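Local coordinates for nuclease (Salmonella phage SETP3, PDB 4QBN) that is a VRR-NUC family nuclease that probably cleaves nucleic acids by hydrolysing ester bonds, with magnesium as its cofactor, at the interface of chains A and B. Numbering follows the deposited sequence. Chains: chain A/B, Nuclease.

Contact 1: the interface of chains A and B. Residues chain A 26-28, 30, 47, 65, 69; chain B 23-26, 37.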
ATOM      1  N   SER A  26      -4.135   6.980  -2.018  1.00 29.79           N
ATOM      2  CA  SER A  26      -5.480   7.155  -2.580  1.00 31.60           C
ATOM      3  C   SER A  26      -5.653   5.995  -3.578  1.00 38.69           C
ATOM      4  O   SER A  26      -4.676   5.292  -3.898  1.00 37.19           O
ATOM      5  CB  SER A  26      -5.627   8.520  -3.256  1.00 44.98           C
ATOM      6  OG  SER A  26      -6.991   8.891  -3.342  1.00 62.97           O
ATOM      7  N   TYR A  27      -6.876   5.706  -4.001  1.00 33.40           N
ATOM      8  CA  TYR A  27      -7.058   4.677  -5.006  1.00 34.44           C
ATOM      9  C   TYR A  27      -7.458   5.355  -6.268  1.00 36.66           C
ATOM     10  O   TYR A  27      -8.162   6.355  -6.200  1.00 37.78           O
ATOM     11  CB  TYR A  27      -8.187   3.740  -4.642  1.00 35.19           C
ATOM     12  CG  TYR A  27      -7.962   2.849  -3.453  1.00 34.31           C
ATOM     13  CD1 TYR A  27      -6.705   2.355  -3.132  1.00 33.21           C
ATOM     14  CD2 TYR A  27      -9.040   2.483  -2.656  1.00 35.31           C
ATOM     15  CE1 TYR A  27      -6.530   1.498  -2.022  1.00 33.31           C
ATOM     16  CE2 TYR A  27      -8.868   1.649  -1.573  1.00 35.55           C
ATOM     17  CZ  TYR A  27      -7.632   1.158  -1.261  1.00 34.66           C
ATOM     18  OH  TYR A  27      -7.466   0.293  -0.182  1.00 35.77           O
ATOM     19  N   GLU A  28      -7.119   4.777  -7.413  1.00 38.15           N
ATOM     20  CA  GLU A  28      -7.697   5.276  -8.660  1.00 41.23           C
ATOM     21  C   GLU A  28      -9.087   4.690  -8.844  1.00 48.85           C
ATOM     22  O   GLU A  28      -9.269   3.458  -8.900  1.00 50.89           O
ATOM     23  CB  GLU A  28      -6.821   4.938  -9.877  1.00 44.38           C
ATOM     24  CG  GLU A  28      -5.464   5.616  -9.886  1.00 60.29           C
ATOM     25  CD  GLU A  28      -4.730   5.454 -11.230  1.00 79.28           C
ATOM     26  OE1 GLU A  28      -5.312   4.834 -12.160  1.00 85.09           O
ATOM     27  OE2 GLU A  28      -3.588   5.968 -11.361  1.00 84.95           O
ATOM     28  N   ARG A  30     -11.723   4.671  -6.787  1.00 45.09           N
ATOM     29  CA  ARG A  30     -12.359   3.971  -5.688  1.00 41.59           C
ATOM     30  C   ARG A  30     -12.085   4.809  -4.448  1.00 43.05           C
ATOM     31  O   ARG A  30     -11.027   5.420  -4.356  1.00 38.50           O
ATOM     32  CB  ARG A  30     -11.694   2.575  -5.517  1.00 45.21           C
ATOM     33  CG  ARG A  30     -12.443   1.599  -4.628  1.00 53.14           C
ATOM     34  CD  ARG A  30     -11.692   0.271  -4.416  1.00 56.86           C
ATOM     35  NE  ARG A  30     -11.717  -0.634  -5.575  1.00 63.03           N
ATOM     36  CZ  ARG A  30     -12.660  -1.556  -5.814  1.00 69.31           C
ATOM     37  NH1 ARG A  30     -13.703  -1.700  -4.982  1.00 56.88           N
ATOM     38  NH2 ARG A  30     -12.563  -2.337  -6.898  1.00 78.45           N
ATOM     39  N   PHE A  47      -0.817   0.154   7.357  1.00 16.50           N
ATOM     40  CA  PHE A  47      -1.734   1.096   6.736  1.00 16.65           C
ATOM     41  C   PHE A  47      -2.354   1.814   7.903  1.00 23.55           C
ATOM     42  O   PHE A  47      -2.880   1.180   8.802  1.00 22.59           O
ATOM     43  CB  PHE A  47      -2.806   0.305   5.970  1.00 20.02           C
ATOM     44  CG  PHE A  47      -2.211  -0.462   4.811  1.00 19.64           C
ATOM     45  CD1 PHE A  47      -2.036   0.193   3.584  1.00 20.37           C
ATOM     46  CD2 PHE A  47      -1.841  -1.777   4.949  1.00 17.97           C
ATOM     47  CE1 PHE A  47      -1.461  -0.494   2.521  1.00 18.12           C
ATOM     48  CE2 PHE A  47      -1.255  -2.494   3.891  1.00 19.45           C
ATOM     49  CZ  PHE A  47      -1.076  -1.821   2.648  1.00 20.24           C
ATOM     50  N   GLU A  65     -13.526  -1.572   4.210  1.00 25.49           N
ATOM     51  CA  GLU A  65     -12.200  -1.719   3.553  1.00 23.35           C
ATOM     52  C   GLU A  65     -11.119  -2.198   4.559  1.00 25.95           C
ATOM     53  O   GLU A  65     -10.328  -3.129   4.283  1.00 23.45           O
ATOM     54  CB  GLU A  65     -11.796  -0.381   2.914  1.00 26.20           C
ATOM     55  CG  GLU A  65     -10.473  -0.475   2.102  1.00 27.52           C
ATOM     56  CD  GLU A  65     -10.655  -1.154   0.718  1.00 35.71           C
ATOM     57  OE1 GLU A  65     -11.771  -1.680   0.423  1.00 36.63           O
ATOM     58  OE2 GLU A  65      -9.698  -1.102  -0.125  1.00 32.81           O
ATOM     59  N   PHE A  69      -8.883  -5.838   4.318  1.00 22.32           N
ATOM     60  CA  PHE A  69      -7.433  -5.904   4.491  1.00 21.27           C
ATOM     61  C   PHE A  69      -7.090  -6.867   5.639  1.00 21.16           C
ATOM     62  O   PHE A  69      -6.193  -7.731   5.499  1.00 20.41           O
ATOM     63  CB  PHE A  69      -6.853  -4.521   4.849  1.00 20.09           C
ATOM     64  CG  PHE A  69      -6.510  -3.644   3.639  1.00 20.17           C
ATOM     65  CD1 PHE A  69      -7.408  -3.480   2.585  1.00 19.99           C
ATOM     66  CD2 PHE A  69      -5.309  -2.923   3.629  1.00 23.69           C
ATOM     67  CE1 PHE A  69      -7.071  -2.624   1.502  1.00 23.10           C
ATOM     68  CE2 PHE A  69      -4.992  -2.099   2.569  1.00 25.59           C
ATOM     69  CZ  PHE A  69      -5.885  -1.947   1.501  1.00 23.24           C
TER
ATOM     70  N   ARG B  23      -5.963  -3.478  -5.535  1.00 23.17           N
ATOM     71  CA  ARG B  23      -6.443  -2.069  -5.626  1.00 23.80           C
ATOM     72  C   ARG B  23      -5.514  -1.301  -6.578  1.00 24.83           C
ATOM     73  O   ARG B  23      -4.308  -1.551  -6.552  1.00 24.98           O
ATOM     74  CB  ARG B  23      -6.371  -1.370  -4.262  1.00 24.37           C
ATOM     75  CG  ARG B  23      -7.373  -1.994  -3.219  1.00 26.84           C
ATOM     76  CD  ARG B  23      -8.744  -1.492  -3.608  1.00 29.47           C
ATOM     77  NE  ARG B  23      -9.817  -1.994  -2.711  1.00 32.94           N
ATOM     78  CZ  ARG B  23     -10.588  -3.059  -2.983  1.00 35.30           C
ATOM     79  NH1 ARG B  23     -10.386  -3.789  -4.078  1.00 31.96           N
ATOM     80  NH2 ARG B  23     -11.571  -3.392  -2.132  1.00 33.61           N
ATOM     81  N   LYS B  24      -6.084  -0.381  -7.342  1.00 28.15           N
ATOM     82  CA  LYS B  24      -5.281   0.543  -8.177  1.00 27.75           C
ATOM     83  C   LYS B  24      -4.859   1.735  -7.320  1.00 29.39           C
ATOM     84  O   LYS B  24      -5.672   2.539  -6.882  1.00 29.67           O
ATOM     85  CB  LYS B  24      -6.052   0.973  -9.403  1.00 30.29           C
ATOM     86  CG  LYS B  24      -6.371  -0.173 -10.376  1.00 42.70           C
ATOM     87  CD  LYS B  24      -7.209   0.355 -11.577  1.00 54.98           C
ATOM     88  CE  LYS B  24      -7.771  -0.781 -12.447  1.00 67.60           C
ATOM     89  NZ  LYS B  24      -8.480  -0.290 -13.709  1.00 76.18           N
ATOM     90  N   LEU B  25      -3.554   1.881  -7.135  1.00 29.74           N
ATOM     91  CA  LEU B  25      -2.992   2.800  -6.160  1.00 28.74           C
ATOM     92  C   LEU B  25      -2.628   4.099  -6.763  1.00 32.92           C
ATOM     93  O   LEU B  25      -2.239   4.168  -7.935  1.00 34.12           O
ATOM     94  CB  LEU B  25      -1.732   2.144  -5.567  1.00 33.08           C
ATOM     95  CG  LEU B  25      -1.468   2.313  -4.119  1.00 43.71           C
ATOM     96  CD1 LEU B  25      -2.699   1.849  -3.380  1.00 40.19           C
ATOM     97  CD2 LEU B  25      -0.234   1.462  -3.836  1.00 37.86           C
ATOM     98  N   SER B  26      -2.732   5.166  -5.978  1.00 29.79           N
ATOM     99  CA  SER B  26      -2.228   6.480  -6.397  1.00 31.60           C
ATOM    100  C   SER B  26      -1.794   7.178  -5.094  1.00 38.69           C
ATOM    101  O   SER B  26      -2.097   6.689  -3.990  1.00 37.19           O
ATOM    102  CB  SER B  26      -3.302   7.276  -7.143  1.00 44.98           C
ATOM    103  OG  SER B  26      -2.711   8.272  -7.957  1.00 62.97           O
ATOM    104  N   LEU B  37      -1.765  -2.481  -5.697  1.00 17.52           N
ATOM    105  CA  LEU B  37      -1.484  -3.001  -4.328  1.00 19.83           C
ATOM    106  C   LEU B  37      -2.203  -4.342  -4.280  1.00 20.01           C
ATOM    107  O   LEU B  37      -3.379  -4.412  -4.683  1.00 21.46           O
ATOM    108  CB  LEU B  37      -2.105  -2.025  -3.309  1.00 21.03           C
ATOM    109  CG  LEU B  37      -2.199  -2.587  -1.873  1.00 21.29           C
ATOM    110  CD1 LEU B  37      -0.800  -2.836  -1.263  1.00 23.08           C
ATOM    111  CD2 LEU B  37      -3.027  -1.586  -1.050  1.00 24.62           C
TER
HETATM  112  O   HOH W   1      -9.063  -0.444  -7.388  1.00 34.33           O
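A:Glu65 and B:Arg23 meet tip to tip in a salt bridge that B:Arg23 makes side-on. B:Arg23 NE lies 2.7 Å from A:Glu65 OE2. B:Arg23 NH2 lies 3.1 Å from A:Glu65 OE1, and each nitrogen reaches the syn lone pair of its oxygen. The carboxylate and guanidinium planes are 25° apart, and the NH2 bond is nearly straight. On its anti lone pair A:Glu65 OE2 also accepts the hydroxyl of A:Tyr27 (OH, 2.6 Å), so two donors grip one oxygen, which should restrain rotation of the acid.

The bend of B:Arg23 at chi2 (-75°) lays its aliphatic stretch across the tyrosine, with CD over one face of the A:Tyr27 ring. Its guanidinium, steeply turned from that ring, stacks 8° from parallel on the guanidinium of A:Arg30, with B:Arg23 NH1 lying over the centre of the A:Arg30 group. A:Glu65 may offset part of the repulsion between these like charges. Water 1 bridges A:Arg30 NE and the backbone N of B:Lys24.

Backbone bonds join A:Ser26 and B:Ser26, N to O at 2.8 Å each way, and A:Glu28 N to B:Lys24 O at 2.7 Å. Apolar contact comes from B:Leu37, whose CD2 reaches A:Phe69 CZ at 3.8 Å and A:Phe47 CE1 at 4.0 Å.

In the fold, strands 21-27 of both chains pair antiparallel about the two-fold axis, with helix 60-71 and strand 44-50 of chain A flanking the joint and strand 36-40 of chain B facing them.

Contact 2: the interface of chains A and B. Residues chain A 21, 39-40, 43, 45; chain B 47, 69, 72-74.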
ATOM      1  N   LEU A  21       9.160   4.872   5.462  1.00 23.07           N
ATOM      2  CA  LEU A  21       8.830   5.744   4.316  1.00 24.14           C
ATOM      3  C   LEU A  21       7.352   5.970   4.502  1.00 26.17           C
ATOM      4  O   LEU A  21       6.636   5.001   4.731  1.00 24.18           O
ATOM      5  CB  LEU A  21       9.045   4.956   3.032  1.00 24.59           C
ATOM      6  CG  LEU A  21       8.851   5.781   1.748  1.00 30.30           C
ATOM      7  CD1 LEU A  21       9.921   6.866   1.651  1.00 37.35           C
ATOM      8  CD2 LEU A  21       8.978   4.832   0.579  1.00 27.16           C
ATOM      9  N   ILE A  39       6.025   2.217   5.280  1.00 20.90           N
ATOM     10  CA  ILE A  39       6.908   1.059   4.976  1.00 21.08           C
ATOM     11  C   ILE A  39       8.066   1.149   5.956  1.00 24.98           C
ATOM     12  O   ILE A  39       8.849   2.090   5.848  1.00 22.02           O
ATOM     13  CB  ILE A  39       7.509   1.135   3.546  1.00 24.62           C
ATOM     14  CG1 ILE A  39       6.467   1.437   2.447  1.00 30.49           C
ATOM     15  CG2 ILE A  39       8.341  -0.177   3.248  1.00 24.61           C
ATOM     16  CD1 ILE A  39       5.626   0.343   2.119  1.00 30.73           C
ATOM     17  N   LEU A  40       8.150   0.223   6.919  1.00 22.30           N
ATOM     18  CA  LEU A  40       9.156   0.254   7.986  1.00 20.67           C
ATOM     19  C   LEU A  40      10.213  -0.811   7.647  1.00 23.35           C
ATOM     20  O   LEU A  40       9.967  -1.670   6.806  1.00 25.38           O
ATOM     21  CB  LEU A  40       8.490  -0.034   9.335  1.00 24.23           C
ATOM     22  CG  LEU A  40       7.571   1.120   9.778  1.00 29.21           C
ATOM     23  CD1 LEU A  40       6.599   0.591  10.852  1.00 34.91           C
ATOM     24  CD2 LEU A  40       8.491   2.126  10.390  1.00 29.11           C
ATOM     25  N   GLY A  43      10.589  -4.925   6.049  1.00 25.05           N
ATOM     26  CA  GLY A  43       9.464  -5.322   5.233  1.00 29.38           C
ATOM     27  C   GLY A  43       8.160  -5.247   5.994  1.00 30.54           C
ATOM     28  O   GLY A  43       7.123  -5.875   5.594  1.00 24.09           O
ATOM     29  N   ILE A  45       4.787  -3.602   6.824  1.00 18.58           N
ATOM     30  CA  ILE A  45       3.966  -2.650   6.067  1.00 16.88           C
ATOM     31  C   ILE A  45       2.752  -2.307   6.940  1.00 20.09           C
ATOM     32  O   ILE A  45       2.049  -3.233   7.345  1.00 18.82           O
ATOM     33  CB  ILE A  45       3.415  -3.318   4.807  1.00 21.54           C
ATOM     34  CG1 ILE A  45       4.520  -3.955   3.947  1.00 20.49           C
ATOM     35  CG2 ILE A  45       2.618  -2.305   3.959  1.00 21.92           C
ATOM     36  CD1 ILE A  45       5.491  -2.942   3.426  1.00 25.31           C
TER
ATOM     37  N   PHE B  47       3.543  -4.978  -4.182  1.00 16.50           N
ATOM     38  CA  PHE B  47       3.255  -3.787  -4.965  1.00 16.65           C
ATOM     39  C   PHE B  47       3.682  -4.162  -6.357  1.00 23.55           C
ATOM     40  O   PHE B  47       4.806  -4.587  -6.559  1.00 22.59           O
ATOM     41  CB  PHE B  47       4.121  -2.632  -4.438  1.00 20.02           C
ATOM     42  CG  PHE B  47       3.746  -2.253  -3.024  1.00 19.64           C
ATOM     43  CD1 PHE B  47       2.692  -1.352  -2.821  1.00 20.37           C
ATOM     44  CD2 PHE B  47       4.417  -2.781  -1.949  1.00 17.97           C
ATOM     45  CE1 PHE B  47       2.317  -1.020  -1.524  1.00 18.12           C
ATOM     46  CE2 PHE B  47       4.058  -2.465  -0.627  1.00 19.45           C
ATOM     47  CZ  PHE B  47       2.983  -1.551  -0.428  1.00 20.24           C
ATOM     48  N   PHE B  69      11.243   1.664  -1.570  1.00 22.32           N
ATOM     49  CA  PHE B  69      10.438   0.589  -0.992  1.00 21.27           C
ATOM     50  C   PHE B  69      11.328  -0.631  -0.703  1.00 21.16           C
ATOM     51  O   PHE B  69      11.257  -1.225   0.397  1.00 20.41           O
ATOM     52  CB  PHE B  69       9.329   0.141  -1.966  1.00 20.09           C
ATOM     53  CG  PHE B  69       8.032   0.952  -1.867  1.00 20.17           C
ATOM     54  CD1 PHE B  69       8.049   2.346  -1.839  1.00 19.99           C
ATOM     55  CD2 PHE B  69       6.799   0.287  -1.893  1.00 23.69           C
ATOM     56  CE1 PHE B  69       6.823   3.063  -1.791  1.00 23.10           C
ATOM     57  CE2 PHE B  69       5.616   0.994  -1.842  1.00 25.59           C
ATOM     58  CZ  PHE B  69       5.632   2.394  -1.795  1.00 23.24           C
ATOM     59  N   ARG B  72      13.824  -0.862   2.289  1.00 24.23           N
ATOM     60  CA  ARG B  72      13.134  -1.174   3.543  1.00 22.70           C
ATOM     61  C   ARG B  72      12.553  -2.540   3.593  1.00 27.84           C
ATOM     62  O   ARG B  72      11.863  -2.882   4.542  1.00 29.33           O
ATOM     63  CB  ARG B  72      12.016  -0.120   3.801  1.00 23.65           C
ATOM     64  CG  ARG B  72      12.736   1.291   4.070  1.00 25.79           C
ATOM     65  CD  ARG B  72      11.798   2.480   3.922  1.00 26.49           C
ATOM     66  NE  ARG B  72      12.409   3.711   4.334  1.00 25.25           N
ATOM     67  CZ  ARG B  72      13.076   4.506   3.522  1.00 28.94           C
ATOM     68  NH1 ARG B  72      13.213   4.169   2.266  1.00 26.78           N
ATOM     69  NH2 ARG B  72      13.572   5.642   3.959  1.00 32.19           N
ATOM     70  N   GLY B  73      12.723  -3.323   2.533  1.00 23.74           N
ATOM     71  CA  GLY B  73      12.314  -4.724   2.596  1.00 25.14           C
ATOM     72  C   GLY B  73      10.986  -5.035   1.958  1.00 27.48           C
ATOM     73  O   GLY B  73      10.453  -6.164   2.053  1.00 28.77           O
ATOM     74  N   ALA B  74      10.384  -4.039   1.316  1.00 19.83           N
ATOM     75  CA  ALA B  74       9.040  -4.298   0.748  1.00 18.39           C
ATOM     76  C   ALA B  74       9.126  -5.072  -0.579  1.00 25.17           C
ATOM     77  O   ALA B  74      10.180  -5.069  -1.219  1.00 23.28           O
ATOM     78  CB  ALA B  74       8.276  -2.931   0.534  1.00 22.77           C
TER
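The end of helix 60-71 in chain B, with the loop that follows it (B:Arg72, B:Gly73 and B:Ala74), packs against strands 21-27, 36-40 and 44-50 of chain A and the short 3-10 helix 41-43; B:Phe47 joins from strand 44-50 of chain B. These elements belong to the VRR-NUC domain, a branch of the PD-(D/E)XK nucleases.

A:Ile39 spreads its two branches over different partners. With CG1 anti to the carbonyl carbon (chi1 -49°), the CG1 arm passes over the centre of one face of the B:Phe69 ring and ends in A:Ile39 CD1, which lies 4.0 Å from B:Phe69 CE2 and meets B:Phe47 CZ tip to tip. The CG2 methyl of A:Ile39 instead touches B:Arg72 CB at 3.7 Å and B:Ala74 CB at 3.9 Å; A:Ile45 CD1 reaches the same alanine methyl. From the same side of the B:Phe69 ring as A:Ile39, A:Leu21 brings CD2 to the rim, 3.6 Å from B:Phe69 CD1. Within chain B, CE2 of B:Phe69 points into the face of B:Phe47, an edge-to-face arrangement.

B:Arg72 is extended from CG to NE and crosses A:Ile39 at about a right angle. B:Arg72 CD packs 3.8 Å from A:Leu21 CB, which also lies against one guanidinium face near the rim.

Polar contact is made by the backbone: A:Gly43 N donates to B:Arg72 O at 2.8 Å. Alongside, the backbones approach without side chains between them, A:Gly43 CA lying 3.9 Å from B:Gly73 CA.

Contact 1 and contact 2 have centres about 16 Å apart and belong to one two-fold symmetric interface, so each recurs with the chains exchanged. Strands 21-27, 36-40 and 44-50 and helix 60-71 serve both. The same two phenylalanines form a shared seat: contact 1 uses A:Phe47 and A:Phe69 to receive B:Leu37, and contact 2 uses B:Phe47 and B:Phe69 to receive A:Ile39, both residues on the partner's strand 36-40. In every copy the same two rings therefore take both side chains, linking the polar, strand-paired centre to the apolar flank. Such continuity fits a true dimer, though the structure alone does not prove one.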